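PDB 3HUR: alanine racemase from Oenococcus oeni PSU-1, which belongs to the alanine racemase family, joining an N-terminal TIM-type alpha/beta barrel to a C-terminal domain rich in beta strands. Local coordinates for residues 178-183 with 213-218; 131-136 with 165-170; 204-209 with 232-237; 21-26 with 35-40. One frame throughout, in Å; residues are numbered along the deposited sequence.

Contact 1 of 4, residues 178-183 with 213-218; sequences AYFEEQ and HDDPRI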
loop_
_atom_site.group_PDB
_atom_site.type_symbol
_atom_site.label_atom_id
_atom_site.label_comp_id
_atom_site.label_asym_id
_atom_site.label_seq_id
_atom_site.Cartn_x
_atom_site.Cartn_y
_atom_site.Cartn_z
ATOM N N ALA A 178 30.275 -0.111 23.819
ATOM C CA ALA A 178 30.716 0.941 24.755
ATOM C C ALA A 178 29.559 1.628 25.475
ATOM O O ALA A 178 29.726 2.094 26.611
ATOM C CB ALA A 178 31.594 2.000 24.039
ATOM N N TYR A 179 28.405 1.725 24.809
ATOM C CA TYR A 179 27.201 2.225 25.480
ATOM C C TYR A 179 26.732 1.203 26.516
ATOM O O TYR A 179 26.309 1.539 27.622
ATOM C CB TYR A 179 26.071 2.530 24.494
ATOM C CG TYR A 179 25.074 3.468 25.117
ATOM C CD1 TYR A 179 25.310 4.845 25.136
ATOM C CD2 TYR A 179 23.913 2.987 25.741
ATOM C CE1 TYR A 179 24.404 5.738 25.749
ATOM C CE2 TYR A 179 22.984 3.880 26.347
ATOM C CZ TYR A 179 23.241 5.253 26.349
ATOM O OH TYR A 179 22.362 6.141 26.947
ATOM N N PHE A 180 26.826 -0.056 26.153
ATOM C CA PHE A 180 26.585 -1.087 27.108
ATOM C C PHE A 180 27.480 -0.876 28.328
ATOM O O PHE A 180 26.973 -0.879 29.436
ATOM C CB PHE A 180 26.790 -2.460 26.478
ATOM C CG PHE A 180 26.393 -3.589 27.354
ATOM C CD1 PHE A 180 25.145 -4.179 27.211
ATOM C CD2 PHE A 180 27.289 -4.101 28.297
ATOM C CE1 PHE A 180 24.768 -5.243 28.004
ATOM C CE2 PHE A 180 26.940 -5.171 29.097
ATOM C CZ PHE A 180 25.655 -5.745 28.960
ATOM N N GLU A 181 28.785 -0.655 28.145
ATOM C CA GLU A 181 29.681 -0.511 29.307
ATOM C C GLU A 181 29.278 0.704 30.095
ATOM O O GLU A 181 29.234 0.656 31.319
ATOM C CB GLU A 181 31.177 -0.407 28.927
ATOM C CG GLU A 181 31.788 -1.710 28.370
ATOM C CD GLU A 181 31.599 -2.896 29.303
ATOM O OE1 GLU A 181 31.263 -4.005 28.818
ATOM O OE2 GLU A 181 31.788 -2.706 30.531
ATOM N N GLU A 182 28.975 1.790 29.400
ATOM C CA GLU A 182 28.617 3.028 30.071
ATOM C C GLU A 182 27.404 2.809 30.966
ATOM O O GLU A 182 27.405 3.212 32.138
ATOM C CB GLU A 182 28.329 4.113 29.047
ATOM C CG GLU A 182 28.026 5.462 29.621
ATOM C CD GLU A 182 27.791 6.535 28.534
ATOM O OE1 GLU A 182 28.197 6.338 27.349
ATOM O OE2 GLU A 182 27.201 7.591 28.875
ATOM N N GLN A 183 26.386 2.136 30.435
ATOM C CA GLN A 183 25.186 1.860 31.220
ATOM C C GLN A 183 25.504 0.984 32.439
ATOM O O GLN A 183 25.028 1.243 33.553
ATOM C CB GLN A 183 24.115 1.189 30.349
ATOM C CG GLN A 183 23.452 2.111 29.313
ATOM C CD GLN A 183 22.116 1.566 28.792
ATOM O OE1 GLN A 183 22.064 0.637 27.975
ATOM N NE2 GLN A 183 21.045 2.145 29.278
ATOM N N HIS A 213 24.664 -13.821 28.709
ATOM C CA HIS A 213 24.407 -14.710 29.843
ATOM C C HIS A 213 25.667 -15.133 30.622
ATOM O O HIS A 213 25.554 -15.705 31.706
ATOM C CB HIS A 213 23.633 -15.938 29.402
ATOM C CG HIS A 213 24.435 -16.912 28.620
ATOM N ND1 HIS A 213 24.324 -18.272 28.817
ATOM C CD2 HIS A 213 25.330 -16.741 27.617
ATOM C CE1 HIS A 213 25.137 -18.897 27.981
ATOM N NE2 HIS A 213 25.757 -17.992 27.238
ATOM N N ASP A 214 26.848 -14.881 30.070
ATOM C CA ASP A 214 28.076 -15.332 30.726
ATOM C C ASP A 214 28.823 -14.203 31.400
ATOM O O ASP A 214 29.850 -14.429 32.013
ATOM C CB ASP A 214 28.989 -16.002 29.705
ATOM C CG ASP A 214 28.528 -17.400 29.338
ATOM O OD1 ASP A 214 27.795 -18.026 30.146
ATOM O OD2 ASP A 214 28.912 -17.879 28.242
ATOM N N ASP A 215 28.322 -12.989 31.276
ATOM C CA ASP A 215 28.902 -11.867 31.954
ATOM C C ASP A 215 28.437 -11.842 33.419
ATOM O O ASP A 215 27.270 -11.525 33.710
ATOM C CB ASP A 215 28.513 -10.583 31.242
ATOM C CG ASP A 215 29.237 -9.364 31.789
ATOM O OD1 ASP A 215 29.973 -9.485 32.801
ATOM O OD2 ASP A 215 29.048 -8.268 31.207
ATOM N N PRO A 216 29.353 -12.148 34.358
ATOM C CA PRO A 216 29.017 -12.180 35.799
ATOM C C PRO A 216 28.600 -10.841 36.369
ATOM O O PRO A 216 28.058 -10.785 37.465
ATOM C CB PRO A 216 30.319 -12.618 36.450
ATOM C CG PRO A 216 31.070 -13.332 35.367
ATOM C CD PRO A 216 30.721 -12.618 34.106
ATOM N N ARG A 217 28.867 -9.765 35.642
ATOM C CA ARG A 217 28.523 -8.437 36.116
ATOM C C ARG A 217 27.019 -8.164 36.009
ATOM O O ARG A 217 26.504 -7.191 36.605
ATOM C CB ARG A 217 29.265 -7.391 35.292
ATOM C CG ARG A 217 30.804 -7.336 35.488
ATOM C CD ARG A 217 31.451 -6.301 34.552
ATOM N NE ARG A 217 31.336 -6.695 33.154
ATOM C CZ ARG A 217 31.542 -5.897 32.109
ATOM N NH1 ARG A 217 31.886 -4.642 32.277
ATOM N NH2 ARG A 217 31.379 -6.362 30.869
ATOM N N ILE A 218 26.331 -8.976 35.203
ATOM C CA ILE A 218 24.893 -8.845 35.041
ATOM C C ILE A 218 24.227 -9.782 36.047
ATOM O O ILE A 218 24.548 -10.972 36.112
ATOM C CB ILE A 218 24.422 -9.212 33.604
ATOM C CG1 ILE A 218 25.224 -8.471 32.525
ATOM C CG2 ILE A 218 22.975 -8.878 33.423
ATOM C CD1 ILE A 218 25.033 -6.974 32.527
#
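Glu181 and Arg217 form a two-bond salt bridge at the periphery of the barrel domain, tying the first half of helix 174-191 to the loop that runs from helix 206-211 towards strand 222-223. The guanidinium meets the carboxylate end-on: NH1 of Arg217 lies 2.6 Å from OE2 of Glu181, and NH2 of Arg217 lies 3.1 Å from OE1 of Glu181. Both oxygens use their syn lone pairs, and the two flat groups are only 5° from coplanar. Glu181 reaches this partner by a bend at chi2 (-55°), since its CB bond runs along the interface instead of across it. Arg217 bends at chi3, and its other edge is held from within its own loop, where NE donates to OD1 of Asp215 at 3.1 Å and NH2 makes a weak bond to OD2 of Asp215. NH2 is thereby shared between two carboxylates, and the positive charge between them probably eases their mutual repulsion. OD1 of Asp215 takes a second bond, 3.1 Å from the backbone N of Arg217, which comes from above the carboxylate plane, 55° out of it. Beneath this exposed network is an apolar layer: CZ of Phe180 approaches CD1 of Ile218 to 3.8 Å. Phe166 and His212, from outside the helix, stack on the Phe180 ring. A salt-bridge network that includes an Asx turn, itself within the type I turn Asp215-Ile218, here joins an amphipathic helix of the barrel's outer layer to a neighbouring loop.

Contact 2 of 4, residues 131-136 with 165-170; sequences TGMTRI and HFATAD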
loop_
_atom_site.group_PDB
_atom_site.type_symbol
_atom_site.label_atom_id
_atom_site.label_comp_id
_atom_site.label_asym_id
_atom_site.label_seq_id
_atom_site.Cartn_x
_atom_site.Cartn_y
_atom_site.Cartn_z
ATOM N N THR A 131 19.882 4.313 34.007
ATOM C CA THR A 131 21.273 4.225 33.619
ATOM C C THR A 131 21.458 4.769 32.214
ATOM O O THR A 131 22.404 4.398 31.525
ATOM C CB THR A 131 21.790 2.792 33.647
ATOM O OG1 THR A 131 21.205 2.048 32.575
ATOM C CG2 THR A 131 21.479 2.131 34.954
ATOM N N GLY A 132 20.564 5.638 31.762
ATOM C CA GLY A 132 20.834 6.342 30.516
ATOM C C GLY A 132 19.692 6.687 29.591
ATOM O O GLY A 132 19.297 7.854 29.488
ATOM N N MET A 133 19.188 5.694 28.877
ATOM C CA MET A 133 18.392 5.979 27.665
ATOM C C MET A 133 16.869 6.147 27.951
ATOM O O MET A 133 16.013 5.599 27.242
ATOM C CB MET A 133 18.639 4.847 26.649
ATOM C CG MET A 133 18.366 5.227 25.208
ATOM S SD MET A 133 19.701 6.191 24.483
ATOM C CE MET A 133 20.223 5.030 23.189
ATOM N N THR A 134 16.520 6.893 28.990
ATOM C CA THR A 134 15.130 6.925 29.422
ATOM C C THR A 134 14.942 8.086 30.341
ATOM O O THR A 134 15.930 8.675 30.781
ATOM C CB THR A 134 14.739 5.629 30.141
ATOM O OG1 THR A 134 13.682 5.893 31.065
ATOM C CG2 THR A 134 15.911 5.038 30.894
ATOM N N ARG A 135 13.689 8.442 30.612
ATOM C CA ARG A 135 13.392 9.560 31.518
ATOM C C ARG A 135 12.662 9.099 32.776
ATOM O O ARG A 135 12.291 9.903 33.618
ATOM C CB ARG A 135 12.583 10.611 30.782
ATOM C CG ARG A 135 13.238 11.067 29.481
ATOM C CD ARG A 135 12.271 11.781 28.566
ATOM N NE ARG A 135 11.632 12.916 29.228
ATOM C CZ ARG A 135 10.636 13.628 28.708
ATOM N NH1 ARG A 135 10.153 13.337 27.500
ATOM N NH2 ARG A 135 10.111 14.626 29.410
ATOM N N ILE A 136 12.482 7.790 32.906
ATOM C CA ILE A 136 11.737 7.229 34.004
ATOM C C ILE A 136 12.717 6.845 35.114
ATOM O O ILE A 136 13.745 6.175 34.865
ATOM C CB ILE A 136 10.930 5.960 33.581
ATOM C CG1 ILE A 136 10.248 6.125 32.199
ATOM C CG2 ILE A 136 9.889 5.639 34.638
ATOM C CD1 ILE A 136 9.467 4.803 31.666
ATOM N N HIS A 165 17.402 -1.566 32.342
ATOM C CA HIS A 165 17.734 -2.456 31.202
ATOM C C HIS A 165 18.633 -1.714 30.260
ATOM O O HIS A 165 18.644 -0.469 30.247
ATOM C CB HIS A 165 16.485 -2.823 30.397
ATOM C CG HIS A 165 15.914 -1.648 29.677
ATOM N ND1 HIS A 165 16.047 -1.483 28.320
ATOM C CD2 HIS A 165 15.332 -0.518 30.150
ATOM C CE1 HIS A 165 15.516 -0.319 27.977
ATOM N NE2 HIS A 165 15.089 0.290 29.072
ATOM N N PHE A 166 19.279 -2.499 29.413
ATOM C CA PHE A 166 20.296 -2.043 28.503
ATOM C C PHE A 166 19.703 -1.855 27.112
ATOM O O PHE A 166 19.217 -2.785 26.529
ATOM C CB PHE A 166 21.453 -3.068 28.494
ATOM C CG PHE A 166 22.113 -3.212 29.850
ATOM C CD1 PHE A 166 23.062 -2.283 30.285
ATOM C CD2 PHE A 166 21.738 -4.210 30.728
ATOM C CE1 PHE A 166 23.626 -2.367 31.571
ATOM C CE2 PHE A 166 22.320 -4.306 31.993
ATOM C CZ PHE A 166 23.272 -3.381 32.406
ATOM N N ALA A 167 19.768 -0.637 26.593
ATOM C CA ALA A 167 19.279 -0.316 25.272
ATOM C C ALA A 167 20.028 -0.974 24.132
ATOM O O ALA A 167 19.446 -1.211 23.077
ATOM C CB ALA A 167 19.297 1.160 25.074
ATOM N N THR A 168 21.304 -1.274 24.283
ATOM C CA THR A 168 22.050 -1.660 23.106
ATOM C C THR A 168 22.533 -3.099 23.166
ATOM O O THR A 168 23.444 -3.506 22.430
ATOM C CB THR A 168 23.201 -0.675 22.846
ATOM O OG1 THR A 168 24.058 -0.660 23.979
ATOM C CG2 THR A 168 22.647 0.771 22.562
ATOM N N ALA A 169 21.888 -3.894 24.004
ATOM C CA ALA A 169 22.184 -5.316 24.046
ATOM C C ALA A 169 21.783 -6.017 22.729
ATOM O O ALA A 169 22.421 -6.984 22.352
ATOM C CB ALA A 169 21.493 -5.966 25.250
ATOM N N ASP A 170 20.745 -5.512 22.044
ATOM C CA ASP A 170 20.236 -6.076 20.765
ATOM C C ASP A 170 20.833 -5.458 19.494
ATOM O O ASP A 170 20.455 -5.849 18.372
ATOM C CB ASP A 170 18.703 -5.955 20.678
ATOM C CG ASP A 170 18.205 -4.491 20.510
ATOM O OD1 ASP A 170 19.002 -3.530 20.638
ATOM O OD2 ASP A 170 16.986 -4.304 20.268
#
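Met133 and Ala167 make the direct apolar touch between these two loops, with CB of Met133 4.1 Å from CB of Ala167. CG of Met133 is almost as near, at 4.2 Å from the same methyl. With CG anti to the backbone N (chi1 -157°), the methionine chain sets out alongside Ala167; the turn at chi2 then carries SD to 5.1 Å from CB of Ala167, towards Tyr179 of helix 174-191. Met133 is presented by a tight backbone: it is the centre of an inverse gamma turn, closed by a weak bond from N of Thr134 to O of Gly132. The segments follow strands 123-128 and 157-163, which are adjacent in the parallel barrel, so they meet above the C-terminal ends of the strands, the end at which TIM barrels carry their active sites. His165 loses nearly as much surface as Ala167 although its ring stands off: NE2 comes no closer than 5.2 Å to CG2 of Thr134. Thr134 has its own constraint, an ST turn in which N of Ile136 donates to OG1 of Thr134 at 2.9 Å and 174°. The loops also come near at Thr131, where the hydroxyl OG1 lies 4.3 Å from O of His165 and hydrogen-bonds to Thr164. Gln183 bridges the loops from helix 174-191, accepting from N of Ala167 through its amide oxygen and giving a weak bond to O of Thr131 through its amide nitrogen.

Contact 3 of 4, residues 204-209 with 232-237; sequences ANSATC and VNVSNG. With SO4 (sulfate ion), chain B.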
loop_
_atom_site.group_PDB
_atom_site.type_symbol
_atom_site.label_atom_id
_atom_site.label_comp_id
_atom_site.label_asym_id
_atom_site.label_seq_id
_atom_site.Cartn_x
_atom_site.Cartn_y
_atom_site.Cartn_z
ATOM N N ALA A 204 18.070 -7.838 33.234
ATOM C CA ALA A 204 18.140 -8.460 31.905
ATOM C C ALA A 204 16.829 -8.466 31.116
ATOM O O ALA A 204 15.895 -9.212 31.451
ATOM C CB ALA A 204 18.626 -9.868 32.049
ATOM N N ASN A 205 16.784 -7.670 30.042
ATOM C CA ASN A 205 15.729 -7.800 29.004
ATOM C C ASN A 205 16.097 -8.960 28.118
ATOM O O ASN A 205 16.984 -9.730 28.468
ATOM C CB ASN A 205 15.558 -6.519 28.194
ATOM C CG ASN A 205 16.780 -6.186 27.361
ATOM O OD1 ASN A 205 17.676 -7.028 27.158
ATOM N ND2 ASN A 205 16.829 -4.945 26.869
ATOM N N SER A 206 15.392 -9.125 26.996
ATOM C CA SER A 206 15.546 -10.325 26.166
ATOM C C SER A 206 16.952 -10.436 25.627
ATOM O O SER A 206 17.539 -11.511 25.567
ATOM C CB SER A 206 14.562 -10.304 24.973
ATOM O OG SER A 206 13.244 -10.751 25.303
ATOM N N ALA A 207 17.445 -9.313 25.160
ATOM C CA ALA A 207 18.708 -9.252 24.462
ATOM C C ALA A 207 19.875 -9.510 25.479
ATOM O O ALA A 207 20.804 -10.294 25.207
ATOM C CB ALA A 207 18.834 -7.873 23.755
ATOM N N THR A 208 19.762 -8.894 26.656
ATOM C CA THR A 208 20.667 -9.129 27.719
ATOM C C THR A 208 20.652 -10.600 28.055
ATOM O O THR A 208 21.722 -11.231 28.174
ATOM C CB THR A 208 20.341 -8.291 28.940
ATOM O OG1 THR A 208 20.092 -6.941 28.541
ATOM C CG2 THR A 208 21.526 -8.282 29.909
ATOM N N CYS A 209 19.475 -11.196 28.158
ATOM C CA CYS A 209 19.429 -12.625 28.478
ATOM C C CYS A 209 20.131 -13.462 27.410
ATOM O O CYS A 209 20.859 -14.432 27.724
ATOM C CB CYS A 209 17.976 -13.118 28.652
ATOM S SG CYS A 209 17.126 -12.526 30.140
ATOM N N VAL A 232 11.155 -15.305 18.128
ATOM C CA VAL A 232 11.804 -14.555 17.072
ATOM C C VAL A 232 13.199 -14.095 17.520
ATOM O O VAL A 232 13.510 -14.090 18.715
ATOM C CB VAL A 232 11.017 -13.271 16.671
ATOM C CG1 VAL A 232 9.621 -13.616 16.221
ATOM C CG2 VAL A 232 11.044 -12.238 17.790
ATOM N N ASN A 233 13.993 -13.655 16.536
ATOM C CA ASN A 233 15.255 -12.970 16.758
ATOM C C ASN A 233 15.061 -11.516 17.125
ATOM O O ASN A 233 14.812 -10.698 16.276
ATOM C CB ASN A 233 16.122 -13.040 15.498
ATOM C CG ASN A 233 17.589 -12.742 15.783
ATOM O OD1 ASN A 233 18.477 -13.435 15.271
ATOM N ND2 ASN A 233 17.848 -11.751 16.640
ATOM N N VAL A 234 15.241 -11.187 18.390
ATOM C CA VAL A 234 15.136 -9.790 18.881
ATOM C C VAL A 234 16.082 -8.692 18.259
ATOM O O VAL A 234 15.791 -7.503 18.333
ATOM C CB VAL A 234 15.256 -9.837 20.427
ATOM C CG1 VAL A 234 15.511 -8.440 21.058
ATOM C CG2 VAL A 234 13.970 -10.474 20.983
ATOM N N SER A 235 17.177 -9.099 17.622
ATOM C CA SER A 235 18.189 -8.165 17.072
ATOM C C SER A 235 17.891 -7.596 15.675
ATOM O O SER A 235 18.697 -6.828 15.141
ATOM C CB SER A 235 19.536 -8.883 17.004
ATOM O OG SER A 235 19.541 -9.836 15.960
ATOM N N ASN A 236 16.731 -7.961 15.107
ATOM C CA ASN A 236 16.360 -7.724 13.691
ATOM C C ASN A 236 17.479 -7.854 12.670
ATOM O O ASN A 236 17.849 -6.903 12.015
ATOM C CB ASN A 236 15.471 -6.468 13.469
ATOM C CG ASN A 236 16.155 -5.156 13.774
ATOM O OD1 ASN A 236 15.791 -4.463 14.741
ATOM N ND2 ASN A 236 17.097 -4.751 12.914
ATOM N N GLY A 237 18.012 -9.057 12.538
ATOM C CA GLY A 237 19.092 -9.317 11.580
ATOM C C GLY A 237 20.521 -9.179 12.112
ATOM O O GLY A 237 21.380 -10.019 11.802
HETATM S S SO4 B . 12.241 -7.029 25.693
HETATM O O1 SO4 B . 11.506 -7.131 24.458
HETATM O O2 SO4 B . 13.442 -6.242 25.576
HETATM O O3 SO4 B . 11.448 -6.291 26.631
HETATM O O4 SO4 B . 12.556 -8.414 26.009
#
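Val234 lays its CG2 methyl against Ser206, 4.0 Å from CB of that serine, while its CG1 comes within 4.3 Å of CB of Ala207. The contact sets an anion site of the TIM-type barrel, the N-terminus of helix 206-211, against the type I turn Asn233-Asn236. A sulfate ion, probably from the crystallisation liquor, is bound there by Ser206 and by N of Gln227; this is consistent with the cofactor-phosphate site of the family's relatives, though no cofactor is modelled. A chi1 of 166° turns both methyls of Val234 to the helix start, one for each partner. All three touching residues are buried. Asn205 fixes the helix end from the N-cap: its OD1 accepts from N of Thr208 at 2.8 Å in a straight bond (176°), nearly along the C=O axis. The hydroxyl of Thr208 donates to the same oxygen at 2.8 Å, but from above the carbonyl plane. OG of Ser206 accepts from the backbone N atoms of Gly226 and Leu228. Sulfate O4 takes a weak bond from N of Ser206 at 3.1 Å and another from OG of Ser206, whose 2.5 Å length is doubtful because CB of Ser206 is also implausibly close to O4, at 2.9 Å.

Contact 4 of 4, residues 21-26 with 35-40; sequences HNLQEI and VYAVLK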
loop_
_atom_site.group_PDB
_atom_site.type_symbol
_atom_site.label_atom_id
_atom_site.label_comp_id
_atom_site.label_asym_id
_atom_site.label_seq_id
_atom_site.Cartn_x
_atom_site.Cartn_y
_atom_site.Cartn_z
ATOM N N HIS A 21 8.176 -23.596 27.091
ATOM C CA HIS A 21 9.474 -24.113 26.839
ATOM C C HIS A 21 10.492 -22.994 26.669
ATOM O O HIS A 21 11.594 -23.079 27.198
ATOM C CB HIS A 21 9.391 -24.991 25.595
ATOM C CG HIS A 21 10.700 -25.534 25.141
ATOM N ND1 HIS A 21 11.205 -26.738 25.595
ATOM C CD2 HIS A 21 11.590 -25.066 24.232
ATOM C CE1 HIS A 21 12.365 -26.973 25.007
ATOM N NE2 HIS A 21 12.618 -25.978 24.168
ATOM N N ASN A 22 10.141 -21.944 25.944
ATOM C CA ASN A 22 11.060 -20.812 25.789
ATOM C C ASN A 22 11.379 -20.140 27.128
ATOM O O ASN A 22 12.516 -19.731 27.345
ATOM C CB ASN A 22 10.532 -19.769 24.797
ATOM C CG ASN A 22 10.526 -20.249 23.378
ATOM O OD1 ASN A 22 11.153 -21.239 23.023
ATOM N ND2 ASN A 22 9.813 -19.537 22.548
ATOM N N LEU A 23 10.394 -20.015 28.015
ATOM C CA LEU A 23 10.663 -19.408 29.330
ATOM C C LEU A 23 11.582 -20.323 30.130
ATOM O O LEU A 23 12.532 -19.871 30.743
ATOM C CB LEU A 23 9.390 -19.115 30.122
ATOM C CG LEU A 23 8.596 -17.876 29.702
ATOM C CD1 LEU A 23 7.600 -17.452 30.806
ATOM C CD2 LEU A 23 9.517 -16.749 29.351
ATOM N N GLN A 24 11.286 -21.614 30.100
ATOM C CA GLN A 24 12.153 -22.616 30.688
ATOM C C GLN A 24 13.626 -22.576 30.164
ATOM O O GLN A 24 14.550 -22.652 30.957
ATOM C CB GLN A 24 11.519 -24.004 30.521
ATOM C CG GLN A 24 10.289 -24.238 31.471
ATOM C CD GLN A 24 9.283 -25.320 30.960
ATOM O OE1 GLN A 24 9.441 -25.899 29.864
ATOM N NE2 GLN A 24 8.246 -25.574 31.753
ATOM N N GLU A 25 13.844 -22.450 28.855
ATOM C CA GLU A 25 15.197 -22.438 28.287
ATOM C C GLU A 25 15.980 -21.276 28.752
ATOM O O GLU A 25 17.154 -21.411 29.103
ATOM C CB GLU A 25 15.193 -22.339 26.766
ATOM C CG GLU A 25 14.866 -23.620 26.071
ATOM C CD GLU A 25 16.002 -24.593 26.099
ATOM O OE1 GLU A 25 17.122 -24.250 25.625
ATOM O OE2 GLU A 25 15.746 -25.708 26.578
ATOM N N ILE A 26 15.349 -20.116 28.705
ATOM C CA ILE A 26 16.067 -18.902 28.985
ATOM C C ILE A 26 16.338 -18.762 30.496
ATOM O O ILE A 26 17.212 -17.984 30.909
ATOM C CB ILE A 26 15.365 -17.667 28.383
ATOM C CG1 ILE A 26 16.366 -16.536 28.206
ATOM C CG2 ILE A 26 14.206 -17.202 29.253
ATOM C CD1 ILE A 26 17.449 -16.811 27.175
ATOM N N VAL A 35 11.537 -15.512 37.003
ATOM C CA VAL A 35 11.271 -15.099 35.612
ATOM C C VAL A 35 9.980 -14.298 35.578
ATOM O O VAL A 35 8.955 -14.803 36.008
ATOM C CB VAL A 35 11.166 -16.280 34.668
ATOM C CG1 VAL A 35 10.681 -15.831 33.286
ATOM C CG2 VAL A 35 12.482 -16.941 34.559
ATOM N N TYR A 36 10.088 -13.044 35.139
ATOM C CA TYR A 36 8.988 -12.131 34.904
ATOM C C TYR A 36 8.702 -12.050 33.397
ATOM O O TYR A 36 9.507 -11.492 32.639
ATOM C CB TYR A 36 9.360 -10.727 35.356
ATOM C CG TYR A 36 9.766 -10.590 36.796
ATOM C CD1 TYR A 36 10.333 -9.413 37.257
ATOM C CD2 TYR A 36 9.581 -11.627 37.710
ATOM C CE1 TYR A 36 10.702 -9.269 38.563
ATOM C CE2 TYR A 36 9.948 -11.484 39.014
ATOM C CZ TYR A 36 10.515 -10.309 39.434
ATOM O OH TYR A 36 10.857 -10.175 40.749
ATOM N N ALA A 37 7.558 -12.586 32.974
ATOM C CA ALA A 37 7.202 -12.690 31.547
ATOM C C ALA A 37 6.637 -11.371 31.118
ATOM O O ALA A 37 5.680 -10.904 31.727
ATOM C CB ALA A 37 6.188 -13.761 31.355
ATOM N N VAL A 38 7.267 -10.731 30.130
ATOM C CA VAL A 38 6.791 -9.459 29.647
ATOM C C VAL A 38 5.823 -9.747 28.485
ATOM O O VAL A 38 6.161 -10.404 27.526
ATOM C CB VAL A 38 7.957 -8.504 29.226
ATOM C CG1 VAL A 38 7.418 -7.157 28.758
ATOM C CG2 VAL A 38 8.948 -8.262 30.373
ATOM N N LEU A 39 4.621 -9.216 28.603
ATOM C CA LEU A 39 3.576 -9.420 27.664
ATOM C C LEU A 39 3.040 -8.076 27.224
ATOM O O LEU A 39 2.030 -7.607 27.729
ATOM C CB LEU A 39 2.464 -10.178 28.361
ATOM C CG LEU A 39 2.806 -11.638 28.640
ATOM C CD1 LEU A 39 1.580 -12.268 29.225
ATOM C CD2 LEU A 39 3.265 -12.384 27.343
ATOM N N LYS A 40 3.687 -7.421 26.283
ATOM C CA LYS A 40 3.161 -6.160 25.819
ATOM C C LYS A 40 2.389 -6.397 24.533
ATOM O O LYS A 40 2.603 -7.401 23.842
ATOM C CB LYS A 40 4.288 -5.188 25.593
ATOM C CG LYS A 40 5.199 -4.983 26.791
ATOM C CD LYS A 40 6.346 -4.118 26.369
ATOM C CE LYS A 40 7.249 -3.655 27.508
ATOM N NZ LYS A 40 8.317 -2.834 26.849
#
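Leu23 is the one residue of helix 16-30 in this contact that touches strand 34-38, and it does so with both branches. CD1 of Leu23 lies 4.0 Å from CB of Ala37, and CD2 of Leu23 lies 4.2 Å from CG1 of Val35. The two methyls thus reach residues two apart on one face of the strand, one each. The torsions explain the fork: CG stands beside the backbone N, anti to the carbonyl carbon (chi1 -77°), and an extended chi2 of -163° carries CD1 outward to Ala37, while CD2 leaves the chain at an angle towards Val35. Val35 answers with its CG1 methyl, and Ala37 meets CD1 with its CB methyl. No polar group takes part, so the contact rests on apolar packing of three buried residues. Ile26, nearly one turn further along the helix from Leu23, is turned differently: it takes its outer atoms off towards Ile223 of strand 222-223, which Val35 also touches. Phe55 of helix 48-57 covers both Leu23 and Ala37 and extends the apolar layer to the next helix. Tyr36, between the two contact residues of the strand, points the other way and meets the ring of Phe160 from strand 157-163. Helix on one face of a parallel strand, and an aromatic from another strand on the other face, is the layering of a TIM-type alpha/beta barrel.

In the fold
Contacts 1, 2 and 3 form a continuous patch of the barrel domain, and contact 4 joins it through contact 3. Contacts 1 and 2, centres 12 Å apart, meet in a probable hydrogen bond from N of Ala167 to OE1 of Gln183 (3.0 Å). Contact 2 meets contact 3, whose centre is 14 Å from its own, where CB of Ala169 packs 3.6 Å from CB of Ala207. CG2 of Ile218 in contact 1 reaches CG2 of Thr208 in contact 3 at 3.8 Å. CB of Cys209 lies 3.8 Å from CG1 of Ile26, linking contacts 3 and 4. The sulfate ion belongs to contact 3, the member that touches all the others, and NZ of Lys40 in contact 4 is 4.7 Å from sulfate O3.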